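Local structure of telomere length regulator taz1 (Schizosaccharomyces pombe, 4ZMI) at residues A[172-175]-A[176-180]; A[190-193]-A[194-198]; A[69-73]-A[74-78]. The protein regulates telomere length and function, binds double-stranded telomeric DNA and may restrain telomerase, this chain being its helical, TRF-family domain. All blocks are in the same frame, centred on the assembly; numbering follows the deposited sequence.

Contact 1 (A[172-175]-A[176-180]); sequences PYTS and LDALN. With MG (magnesium ion), chain B.
Ser-175 and Ala-178 make the main polar contact where the loop 172-175 runs into helix 176-182. The side-chain oxygen of Ser-175 accepts the backbone N-H of Ala-178, with OG 3.0 Å from N and a nearly straight approach, the N-H...O angle being 162°. The serine torsion explains this reach: at chi1 74° OG lies between its own backbone N and carbonyl carbon, turned forward over the first turn of the helix. The same oxygen also packs against the methyl group, OG of Ser-175 standing 3.3 Å from CB of Ala-178. A backbone bond, from Leu-179 N to Ser-175 O, is weak at 3.3 Å and bent to 144°.

Apolar contact comes from the next residue, Leu-179. One of its branches, CD2, leans obliquely against Tyr-173, 3.5 Å from ring atom CD1 and 3.7 Å from CB. Over one face of the same ring lies CG of Pro-172, offset toward the rim. The far end of the tyrosine is tied down as well, since its hydroxyl is hydrogen-bonded to Ser-79, at the start of helix 78-83.

Metal coordination uses the backbone of the loop. The carbonyl oxygen of Tyr-173 binds the magnesium ion at 2.5 Å, and a water is bound to the same ion, its oxygen at 2.4 Å; Leu-168 and Leu-171 belong to the same site, Leu-171 through its own carbonyl oxygen. The tyrosine thus faces the metal with its main chain and the helix with its side chain. Taken together, the arrangement is a serine N-cap that opens helix 176-182 directly after a magnesium-binding loop.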
# COMPACT_ATOMS: atom_id res chain seq x y z
N PRO A 172 8.83 -6.63 3.52
CA PRO A 172 9.97 -7.45 3.10
C PRO A 172 11.01 -7.40 4.21
O PRO A 172 12.22 -7.32 3.98
CB PRO A 172 10.46 -6.76 1.83
CG PRO A 172 10.13 -5.30 2.09
CD PRO A 172 8.85 -5.30 2.89
N TYR A 173 10.52 -7.42 5.44
CA TYR A 173 11.36 -7.50 6.61
C TYR A 173 10.90 -8.67 7.46
O TYR A 173 9.74 -9.11 7.38
CB TYR A 173 11.30 -6.18 7.37
CG TYR A 173 11.56 -5.00 6.47
CD1 TYR A 173 10.56 -4.07 6.19
CD2 TYR A 173 12.81 -4.83 5.88
CE1 TYR A 173 10.81 -2.98 5.34
CE2 TYR A 173 13.07 -3.75 5.04
CZ TYR A 173 12.07 -2.84 4.76
OH TYR A 173 12.36 -1.79 3.92
N THR A 174 11.83 -9.16 8.27
CA THR A 174 11.71 -10.44 8.95
C THR A 174 11.35 -10.33 10.43
O THR A 174 10.91 -11.31 11.03
CB THR A 174 13.03 -11.24 8.83
OG1 THR A 174 14.11 -10.46 9.36
CG2 THR A 174 13.32 -11.53 7.38
N SER A 175 11.55 -9.16 11.03
CA SER A 175 11.21 -9.02 12.43
C SER A 175 10.90 -7.58 12.78
O SER A 175 11.28 -6.66 12.05
CB SER A 175 12.38 -9.49 13.29
OG SER A 175 13.40 -8.51 13.23
N LEU A 176 10.21 -7.37 13.90
CA LEU A 176 9.92 -6.02 14.37
C LEU A 176 11.21 -5.24 14.68
O LEU A 176 11.29 -4.04 14.44
CB LEU A 176 9.02 -6.06 15.60
CG LEU A 176 7.60 -6.51 15.29
CD1 LEU A 176 6.69 -6.37 16.50
CD2 LEU A 176 7.03 -5.74 14.09
N ASP A 177 12.22 -5.92 15.20
CA ASP A 177 13.48 -5.25 15.49
C ASP A 177 14.07 -4.70 14.22
O ASP A 177 14.50 -3.55 14.17
CB ASP A 177 14.46 -6.21 16.12
CG ASP A 177 14.80 -5.83 17.52
OD1 ASP A 177 14.31 -6.53 18.43
OD2 ASP A 177 15.52 -4.82 17.71
N ALA A 178 14.07 -5.55 13.19
CA ALA A 178 14.60 -5.21 11.88
C ALA A 178 14.01 -3.91 11.36
O ALA A 178 14.69 -3.11 10.72
CB ALA A 178 14.31 -6.35 10.91
N LEU A 179 12.73 -3.68 11.64
CA LEU A 179 12.11 -2.44 11.22
C LEU A 179 12.86 -1.25 11.80
O LEU A 179 12.96 -0.20 11.16
CB LEU A 179 10.64 -2.38 11.62
CG LEU A 179 9.72 -3.48 11.10
CD1 LEU A 179 8.28 -3.14 11.41
CD2 LEU A 179 9.89 -3.61 9.63
N ASN A 180 13.38 -1.40 13.02
CA ASN A 180 14.13 -0.31 13.66
C ASN A 180 15.43 -0.01 12.92
O ASN A 180 15.99 1.07 13.04
CB ASN A 180 14.43 -0.63 15.12
CG ASN A 180 13.17 -0.70 15.98
OD1 ASN A 180 12.26 0.13 15.84
ND2 ASN A 180 13.11 -1.68 16.86
MG MG B . 8.01 -10.30 6.11
O HOH W 1 7.70 -11.64 8.10

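Contact 2 (A[190-193]-A[194-198]); sequences QKIC and DFLKS
Cys-193 and Lys-197, one turn apart on helix 192-203, lie alongside each other. SG of the cysteine, placed anti to its backbone N (chi1 -169°), meets the lysine chain near its end, 3.6 Å from CE. Lys-197 first runs over the carbonyl of Cys-193, its CG 3.4 Å from that oxygen, and then bends at its third torsion (-97°). The bend carries NZ back to OD1 of Asp-194, with which it forms a salt bridge at 3.3 Å whose hydrogen bond is weak. CB of Lys-191 approaches the other carboxylate oxygen, OD2 of Asp-194, but NZ of Lys-191 does not contact the carboxylate.

Ile-192 and Leu-196 cross obliquely on the buried side, CG2 of the isoleucine 4.1 Å from CG of the leucine. Leu-196 CG sits closer still to the backbone oxygen of Ile-192, at 3.2 Å, beside the helical bond in which Leu-196 N reaches that oxygen at 3.0 Å. Were Leu-196 cut back to an alanine, CG2 of Ile-192 would probably lose its neighbour and a gap open toward helices 118-130 and 137-154.

Lys-191 occupies the N-cap position and, having positive phi, is also the C-prime residue of the Schellman motif that ends helix 185-189. Its carbonyl oxygen accepts Phe-195 N at 3.3 Å and, weakly, Asp-194 N, so one residue closes a helix and starts the next. From this junction the new helix lays Ile-192 and Leu-196 on Trp-187 of helix 185-189, while Leu-196 also reaches Leu-142 and Phe-145 of helix 137-154 and Leu-125 and Leu-128 of helix 118-130.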
# COMPACT_ATOMS: atom_id res chain seq x y z
N GLN A 190 8.76 8.50 17.67
CA GLN A 190 7.42 8.55 18.24
C GLN A 190 6.93 7.19 18.65
O GLN A 190 5.73 7.00 18.86
CB GLN A 190 6.43 9.27 17.33
CG GLN A 190 6.48 10.78 17.50
CD GLN A 190 5.48 11.51 16.62
OE1 GLN A 190 4.29 11.56 16.93
NE2 GLN A 190 5.96 12.07 15.52
N LYS A 191 7.86 6.24 18.79
CA LYS A 191 7.50 4.88 19.20
C LYS A 191 6.33 4.33 18.38
O LYS A 191 5.38 3.78 18.93
CB LYS A 191 7.14 4.86 20.68
CG LYS A 191 8.17 5.54 21.58
CD LYS A 191 9.31 4.61 21.95
CE LYS A 191 10.07 5.16 23.15
NZ LYS A 191 11.22 4.30 23.55
N ILE A 192 6.41 4.50 17.06
CA ILE A 192 5.30 4.16 16.16
C ILE A 192 4.85 2.71 16.28
O ILE A 192 3.66 2.42 16.26
CB ILE A 192 5.64 4.52 14.71
CG1 ILE A 192 5.85 6.02 14.59
CG2 ILE A 192 4.51 4.14 13.79
CD1 ILE A 192 4.61 6.79 14.99
N CYS A 193 5.80 1.79 16.45
CA CYS A 193 5.46 0.37 16.47
C CYS A 193 4.53 0.04 17.62
O CYS A 193 3.60 -0.76 17.47
CB CYS A 193 6.72 -0.50 16.56
SG CYS A 193 6.35 -2.25 16.28
N ASP A 194 4.80 0.66 18.76
CA ASP A 194 3.99 0.48 19.96
C ASP A 194 2.60 1.04 19.71
O ASP A 194 1.60 0.45 20.13
CB ASP A 194 4.65 1.15 21.15
CG ASP A 194 5.94 0.46 21.55
OD1 ASP A 194 5.98 -0.79 21.52
OD2 ASP A 194 6.91 1.16 21.89
N PHE A 195 2.53 2.18 19.01
CA PHE A 195 1.22 2.73 18.65
C PHE A 195 0.41 1.74 17.80
O PHE A 195 -0.79 1.56 18.02
CB PHE A 195 1.35 4.09 17.93
CG PHE A 195 0.02 4.73 17.62
CD1 PHE A 195 -0.81 5.17 18.65
CD2 PHE A 195 -0.41 4.88 16.32
CE1 PHE A 195 -2.04 5.75 18.37
CE2 PHE A 195 -1.64 5.45 16.02
CZ PHE A 195 -2.46 5.89 17.06
N LEU A 196 1.08 1.10 16.84
CA LEU A 196 0.42 0.17 15.93
C LEU A 196 -0.01 -1.07 16.69
O LEU A 196 -1.12 -1.55 16.51
CB LEU A 196 1.32 -0.23 14.76
CG LEU A 196 1.98 0.90 13.97
CD1 LEU A 196 2.75 0.33 12.80
CD2 LEU A 196 0.94 1.87 13.47
N LYS A 197 0.86 -1.59 17.55
CA LYS A 197 0.52 -2.79 18.33
C LYS A 197 -0.65 -2.50 19.25
O LYS A 197 -1.52 -3.34 19.47
CB LYS A 197 1.72 -3.26 19.16
CG LYS A 197 2.80 -3.99 18.37
CD LYS A 197 3.91 -4.48 19.31
CE LYS A 197 5.11 -3.53 19.36
NZ LYS A 197 6.08 -3.87 20.46
N SER A 198 -0.66 -1.29 19.80
CA SER A 198 -1.77 -0.83 20.63
C SER A 198 -3.05 -0.75 19.82
O SER A 198 -4.08 -1.29 20.24
CB SER A 198 -1.48 0.55 21.21
OG SER A 198 -0.73 0.44 22.40

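Contact 3 (A[69-73]-A[74-78])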
# COMPACT_ATOMS: atom_id res chain seq x y z
N TYR A 69 8.79 -8.34 -12.41
CA TYR A 69 9.69 -7.43 -11.70
C TYR A 69 10.00 -7.83 -10.27
O TYR A 69 10.66 -7.09 -9.55
CB TYR A 69 9.20 -6.00 -11.81
CG TYR A 69 8.99 -5.62 -13.24
CD1 TYR A 69 7.72 -5.46 -13.76
CD2 TYR A 69 10.07 -5.47 -14.10
CE1 TYR A 69 7.52 -5.12 -15.08
CE2 TYR A 69 9.88 -5.13 -15.42
CZ TYR A 69 8.61 -4.96 -15.90
OH TYR A 69 8.43 -4.63 -17.22
N GLY A 70 9.57 -9.03 -9.88
CA GLY A 70 10.03 -9.61 -8.63
C GLY A 70 9.35 -9.09 -7.38
O GLY A 70 9.84 -9.31 -6.27
N LEU A 71 8.22 -8.39 -7.54
CA LEU A 71 7.54 -7.79 -6.39
C LEU A 71 6.77 -8.83 -5.59
O LEU A 71 5.57 -9.01 -5.79
CB LEU A 71 6.57 -6.68 -6.84
CG LEU A 71 7.20 -5.54 -7.65
CD1 LEU A 71 6.22 -4.39 -7.74
CD2 LEU A 71 8.51 -5.08 -7.03
N GLU A 72 7.46 -9.47 -4.67
CA GLU A 72 6.93 -10.58 -3.88
C GLU A 72 5.90 -10.09 -2.87
O GLU A 72 5.00 -10.85 -2.50
CB GLU A 72 8.07 -11.24 -3.12
CG GLU A 72 7.70 -12.52 -2.35
CD GLU A 72 8.82 -12.99 -1.39
OE1 GLU A 72 9.91 -12.37 -1.37
OE2 GLU A 72 8.60 -13.98 -0.65
N PHE A 73 6.07 -8.85 -2.40
CA PHE A 73 5.14 -8.24 -1.44
C PHE A 73 4.18 -7.26 -2.12
O PHE A 73 3.65 -6.35 -1.49
CB PHE A 73 5.88 -7.66 -0.23
CG PHE A 73 6.49 -8.71 0.61
CD1 PHE A 73 7.75 -9.22 0.31
CD2 PHE A 73 5.78 -9.28 1.64
CE1 PHE A 73 8.28 -10.25 1.04
CE2 PHE A 73 6.32 -10.30 2.38
CZ PHE A 73 7.58 -10.79 2.09
N ARG A 74 4.05 -7.45 -3.44
CA ARG A 74 2.92 -6.94 -4.22
C ARG A 74 3.05 -5.50 -4.66
O ARG A 74 2.21 -5.01 -5.43
CB ARG A 74 1.60 -7.13 -3.46
CG ARG A 74 1.33 -8.56 -3.09
CD ARG A 74 0.51 -8.70 -1.81
NE ARG A 74 -0.75 -9.34 -2.11
CZ ARG A 74 -1.89 -8.68 -2.26
NH1 ARG A 74 -1.89 -7.36 -2.08
NH2 ARG A 74 -3.01 -9.32 -2.56
N THR A 75 4.07 -4.82 -4.18
CA THR A 75 4.20 -3.40 -4.46
C THR A 75 5.65 -2.98 -4.19
O THR A 75 6.51 -3.82 -3.91
CB THR A 75 3.25 -2.59 -3.57
OG1 THR A 75 3.34 -1.21 -3.89
CG2 THR A 75 3.66 -2.77 -2.14
N ILE A 76 5.90 -1.69 -4.29
CA ILE A 76 7.23 -1.14 -4.19
C ILE A 76 7.50 -0.62 -2.79
O ILE A 76 6.65 0.04 -2.20
CB ILE A 76 7.37 0.06 -5.11
CG1 ILE A 76 7.13 -0.35 -6.56
CG2 ILE A 76 8.73 0.71 -4.92
CD1 ILE A 76 8.12 -1.37 -7.07
N PHE A 77 8.69 -0.88 -2.27
CA PHE A 77 9.04 -0.44 -0.93
C PHE A 77 10.13 0.59 -0.90
O PHE A 77 11.32 0.26 -1.03
CB PHE A 77 9.36 -1.64 -0.07
CG PHE A 77 8.17 -2.47 0.21
CD1 PHE A 77 7.79 -3.46 -0.68
CD2 PHE A 77 7.37 -2.21 1.32
CE1 PHE A 77 6.66 -4.22 -0.43
CE2 PHE A 77 6.25 -2.95 1.58
CZ PHE A 77 5.87 -3.96 0.70
N PHE A 78 9.73 1.83 -0.68
CA PHE A 78 10.67 2.94 -0.67
C PHE A 78 11.61 2.86 0.52
O PHE A 78 12.78 3.25 0.42
CB PHE A 78 9.94 4.28 -0.78
CG PHE A 78 9.31 4.50 -2.12
CD1 PHE A 78 7.97 4.28 -2.32
CD2 PHE A 78 10.08 4.90 -3.20
CE1 PHE A 78 7.39 4.46 -3.56
CE2 PHE A 78 9.51 5.09 -4.44
CZ PHE A 78 8.16 4.87 -4.62
O HOH W 2 7.44 -6.38 -3.30
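CG of Leu-71 and CG1 of Ile-76 both lie beside the backbone N of their own residue (chi1 -57° and -61°), and a second bend of the isoleucine at chi2 -62° brings its terminal methyl to the leucine. CD1 of Ile-76 consequently meets both leucine branches, 3.6 Å from CD1 and 3.7 Å from CD2 of Leu-71, as the two side chains cross. CD1 of Leu-71 also lies near the carbonyl carbon of Thr-75, and CD2 near its oxygen.

On Phe-73 it is the CB that makes the contact: CE1 of Phe-77 comes obliquely to within 3.5 Å of it, whereas the ring of Phe-73 leads away. The backbone bond between the halves closes the type I beta turn Leu-71 to Arg-74; just before it, Leu-71 is the centre of an inverse gamma turn within 69-73. Arg-74 N reaches the oxygen of Leu-71 at 3.2 Å from above the carbonyl plane, not along a lone pair. A water bridges the turn to the next residues, accepting from Phe-73 N at 3.0 Å and donating to Thr-75 O at 2.8 Å; it lies in the plane of the Phe-77 ring, at its edge.

The hydroxyl of buried Thr-75 is hydrogen-bonded to that of Thr-105 of helix 95-107, and Glu-72 is bound to Ser-1. The chemistry thus divides the work: methyl groups of Leu-71 and Ile-76, and the Phe-77 ring against CB of Phe-73, pack the two halves of the loop together, while the water satisfies two main-chain atoms that the turn does not pair with each other.

Overall arrangement
From the N terminus, contact 3 comes first, within the loop between helices 52-68 and 78-83, where its beta turn folds the connection. Contact 1 follows much later, at the entry to helix 176-182, and contact 2 at the junction of helices 185-189 and 192-203. The three stand in series, none nested in or crossing another. Contacts 1 and 3 nevertheless meet in space: Pro-172 packs on Phe-77 and Phe-73, tying the early loop to the magnesium-binding one. Contact 1 also touches contact 2, through Leu-176 and Cys-193. Contacts 2 and 3 stay apart, their nearest atoms about 12 Å from each other, so 172-180 links them within this all-helical domain.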